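(S)-ureidoglycine aminohydrolase cupin domain-containing protein (Pseudomonas syringae pv. tomato, PDB 3MYX) is of unknown function but carries cupin domains related to those of (S)-ureidoglycine aminohydrolase and EutQ. Local coordinates at residues V70-S75 and L110-A115. Sequence-based numbering, arbitrary orientation. Where two conformers were deposited one is given.
Sequences VMHRGS and LWAFCA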
ATOM      1  N   VAL A  70       2.178  -6.027   1.585  1.00  6.61           N
ATOM      2  CA  VAL A  70       2.640  -6.329   0.241  0.50  6.41           C
ATOM      3  C   VAL A  70       4.033  -6.963   0.370  1.00  5.97           C
ATOM      4  O   VAL A  70       4.971  -6.274   0.803  1.00  6.43           O
ATOM      5  CB  VAL A  70       2.765  -5.017  -0.575  0.50  6.30           C
ATOM      6  CG1 VAL A  70       3.296  -5.298  -1.968  0.50  7.25           C
ATOM      7  CG2 VAL A  70       1.422  -4.311  -0.666  0.50  5.84           C
HETATM    8  N   MSE A  71       4.197  -8.237   0.028  1.00  6.07           N
HETATM    9  CA  MSE A  71       5.455  -8.956   0.257  0.50  6.93           C
HETATM   10  C   MSE A  71       6.545  -8.533  -0.709  1.00  6.98           C
HETATM   11  O   MSE A  71       6.319  -8.476  -1.926  1.00  7.42           O
HETATM   12  CB  MSE A  71       5.252 -10.453   0.076  0.50  8.43           C
HETATM   13  CG  MSE A  71       4.299 -11.086   1.034  0.50  9.97           C
HETATM   14 SE   MSE A  71       4.818 -10.897   2.880  0.38 10.38          SE
HETATM   15  CE  MSE A  71       6.701 -11.340   2.748  0.50 10.05           C
ATOM     16  N   HIS A  72       7.743  -8.296  -0.179  1.00  6.95           N
ATOM     17  CA  HIS A  72       8.927  -7.984  -0.980  1.00  6.73           C
ATOM     18  C   HIS A  72      10.035  -9.030  -0.929  1.00  7.21           C
ATOM     19  O   HIS A  72      10.813  -9.149  -1.880  1.00  8.52           O
ATOM     20  CB  HIS A  72       9.480  -6.591  -0.630  1.00  6.70           C
ATOM     21  CG  HIS A  72       8.727  -5.480  -1.293  1.00  7.13           C
ATOM     22  ND1 HIS A  72       9.009  -5.053  -2.572  1.00  8.29           N
ATOM     23  CD2 HIS A  72       7.661  -4.742  -0.883  1.00  7.15           C
ATOM     24  CE1 HIS A  72       8.151  -4.108  -2.921  1.00  8.15           C
ATOM     25  NE2 HIS A  72       7.322  -3.899  -1.914  1.00  7.77           N
ATOM     26  N   ARG A  73      10.115  -9.769   0.168  1.00  8.33           N
ATOM     27  CA  ARG A  73      11.098 -10.832   0.339  0.50  9.26           C
ATOM     28  C   ARG A  73      10.554 -11.834   1.331  1.00  9.07           C
ATOM     29  O   ARG A  73       9.891 -11.455   2.289  1.00  8.66           O
ATOM     30  CB  ARG A  73      12.405 -10.238   0.868  0.50 11.33           C
ATOM     31  CG  ARG A  73      13.588 -11.179   0.884  0.50 13.64           C
ATOM     32  CD  ARG A  73      14.839 -10.426   1.299  0.50 15.07           C
ATOM     33  NE  ARG A  73      14.869 -10.190   2.738  0.50 16.52           N
ATOM     34  CZ  ARG A  73      15.363  -9.101   3.321  0.50 18.09           C
ATOM     35  NH1 ARG A  73      15.868  -8.108   2.596  0.50 16.83           N
ATOM     36  NH2 ARG A  73      15.346  -9.001   4.641  0.50 19.07           N
ATOM     37  N   GLY A  74      10.840 -13.108   1.120  1.00  9.24           N
ATOM     38  CA  GLY A  74      10.410 -14.106   2.063  1.00  9.43           C
ATOM     39  C   GLY A  74       8.951 -14.467   1.916  1.00  9.19           C
ATOM     40  O   GLY A  74       8.390 -14.445   0.814  1.00 10.61           O
ATOM     41  N   SER A  75       8.340 -14.812   3.035  1.00  9.12           N
ATOM     42  CA  SER A  75       6.992 -15.333   3.007  1.00  9.72           C
ATOM     43  C   SER A  75       6.337 -15.173   4.342  1.00  9.12           C
ATOM     44  O   SER A  75       6.998 -15.294   5.382  1.00 10.95           O
ATOM     45  CB  SER A  75       7.011 -16.828   2.623  1.00 12.06           C
ATOM     46  OG  SER A  75       5.706 -17.347   2.467  1.00 15.91           O
ATOM     47  N   LEU A 110      10.342  -9.501   4.464  1.00  8.08           N
ATOM     48  CA  LEU A 110      10.199  -8.050   4.421  1.00  8.16           C
ATOM     49  C   LEU A 110       8.975  -7.732   3.596  1.00  7.41           C
ATOM     50  O   LEU A 110       8.838  -8.201   2.457  1.00  8.76           O
ATOM     51  CB  LEU A 110      11.450  -7.405   3.788  1.00 10.08           C
ATOM     52  CG  LEU A 110      11.613  -5.879   3.852  1.00 10.59           C
ATOM     53  CD1 LEU A 110      13.117  -5.477   3.738  1.00 13.10           C
ATOM     54  CD2 LEU A 110      10.766  -5.128   2.801  1.00 11.31           C
ATOM     55  N   TRP A 111       8.090  -6.918   4.161  1.00  6.85           N
ATOM     56  CA  TRP A 111       6.926  -6.444   3.425  1.00  6.48           C
ATOM     57  C   TRP A 111       6.706  -4.966   3.599  1.00  6.14           C
ATOM     58  O   TRP A 111       7.113  -4.395   4.605  1.00  7.46           O
ATOM     59  CB  TRP A 111       5.673  -7.204   3.823  1.00  6.50           C
ATOM     60  CG  TRP A 111       5.260  -7.236   5.271  1.00  7.12           C
ATOM     61  CD1 TRP A 111       4.356  -6.419   5.888  1.00  6.78           C
ATOM     62  CD2 TRP A 111       5.653  -8.209   6.261  1.00  6.27           C
ATOM     63  NE1 TRP A 111       4.145  -6.823   7.176  1.00  7.88           N
ATOM     64  CE2 TRP A 111       4.945  -7.898   7.448  1.00  8.16           C
ATOM     65  CE3 TRP A 111       6.543  -9.292   6.267  1.00  9.08           C
ATOM     66  CZ2 TRP A 111       5.074  -8.651   8.615  1.00  9.08           C
ATOM     67  CZ3 TRP A 111       6.700 -10.015   7.443  1.00 10.30           C
ATOM     68  CH2 TRP A 111       5.959  -9.693   8.592  1.00 10.74           C
ATOM     69  N   ALA A 112       6.077  -4.346   2.603  1.00  6.11           N
ATOM     70  CA  ALA A 112       5.579  -2.991   2.758  1.00  5.70           C
ATOM     71  C   ALA A 112       4.208  -3.040   3.426  1.00  6.05           C
ATOM     72  O   ALA A 112       3.480  -4.018   3.314  1.00  6.75           O
ATOM     73  CB  ALA A 112       5.485  -2.265   1.423  1.00  6.47           C
ATOM     74  N   PHE A 113       3.851  -1.967   4.112  1.00  6.20           N
ATOM     75  CA  PHE A 113       2.542  -1.879   4.728  1.00  5.98           C
ATOM     76  C   PHE A 113       1.923  -0.503   4.579  1.00  5.00           C
ATOM     77  O   PHE A 113       2.623   0.516   4.443  1.00  5.75           O
ATOM     78  CB  PHE A 113       2.608  -2.244   6.229  1.00  6.10           C
ATOM     79  CG  PHE A 113       3.188  -1.151   7.108  1.00  6.14           C
ATOM     80  CD1 PHE A 113       2.387  -0.150   7.642  1.00  5.96           C
ATOM     81  CD2 PHE A 113       4.546  -1.111   7.403  1.00  5.67           C
ATOM     82  CE1 PHE A 113       2.918   0.871   8.423  1.00  6.77           C
ATOM     83  CE2 PHE A 113       5.076  -0.085   8.203  1.00  6.30           C
ATOM     84  CZ  PHE A 113       4.255   0.909   8.703  1.00  7.53           C
ATOM     85  N   CYS A 114       0.591  -0.491   4.625  1.00  5.31           N
ATOM     86  CA  CYS A 114      -0.198   0.712   4.891  1.00  5.89           C
ATOM     87  C   CYS A 114      -1.228   0.330   5.938  1.00  5.97           C
ATOM     88  O   CYS A 114      -1.929  -0.671   5.794  1.00  7.06           O
ATOM     89  CB  CYS A 114      -0.876   1.198   3.616  1.00  7.32           C
ATOM     90  SG  CYS A 114      -1.865   2.704   3.871  1.00  9.56           S
ATOM     91  N   ALA A 115      -1.295   1.113   7.019  1.00  6.94           N
ATOM     92  CA  ALA A 115      -2.208   0.847   8.117  1.00  6.16           C
ATOM     93  C   ALA A 115      -3.042   2.064   8.429  1.00  6.70           C
ATOM     94  O   ALA A 115      -2.526   3.180   8.449  1.00  7.90           O
ATOM     95  CB  ALA A 115      -1.418   0.442   9.367  1.00  7.29           C
TER
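In W111, CG sits between the backbone N and the carbonyl carbon (chi1 56°), while in M71 CG lies anti to its own carbonyl carbon (chi1 -63°); the two side chains run side by side and point the same way. The selenomethionine is bent further along its chain, which brings M71 SE 3.9 Å from W111 CB and M71 CE 4.1 Å from W111 CE3. The selenium approaches the five-membered ring obliquely, a Met-aromatic contact; V52 and F54 of strand 47-54 also touch the W111 side chain. The backbones of strands 66-71 and 109-116 pair antiparallel. V70 and A112 form a hydrogen-bonded pair, with V70 N to A112 O at 3.0 Å and A112 N to V70 O at 2.9 Å, and M71 faces W111 as a non-hydrogen-bonded pair. The register then slips by one residue in a classic beta bulge: H72 and R73 both face L110, and L110 O accepts hydrogen bonds from H72 N (2.9 Å) and R73 N (3.1 Å), both donors in the carbonyl plane. On the L110 and A112 face, L110 CB lies over the centre of the R73 guanidinium, 4.2 Å above its plane, while R73 NE bonds to E108 O. The H72 ring presents its edge to A112 N, and its NE2 bonds to T214 OG1. Two N-H groups thus satisfy one carbonyl oxygen where the chain turns its corner from strand 66-71 towards strand 75-80, and the return bond from L110 N to R73 O carries the pairing past that corner, into the bend between two sheets of this cupin fold.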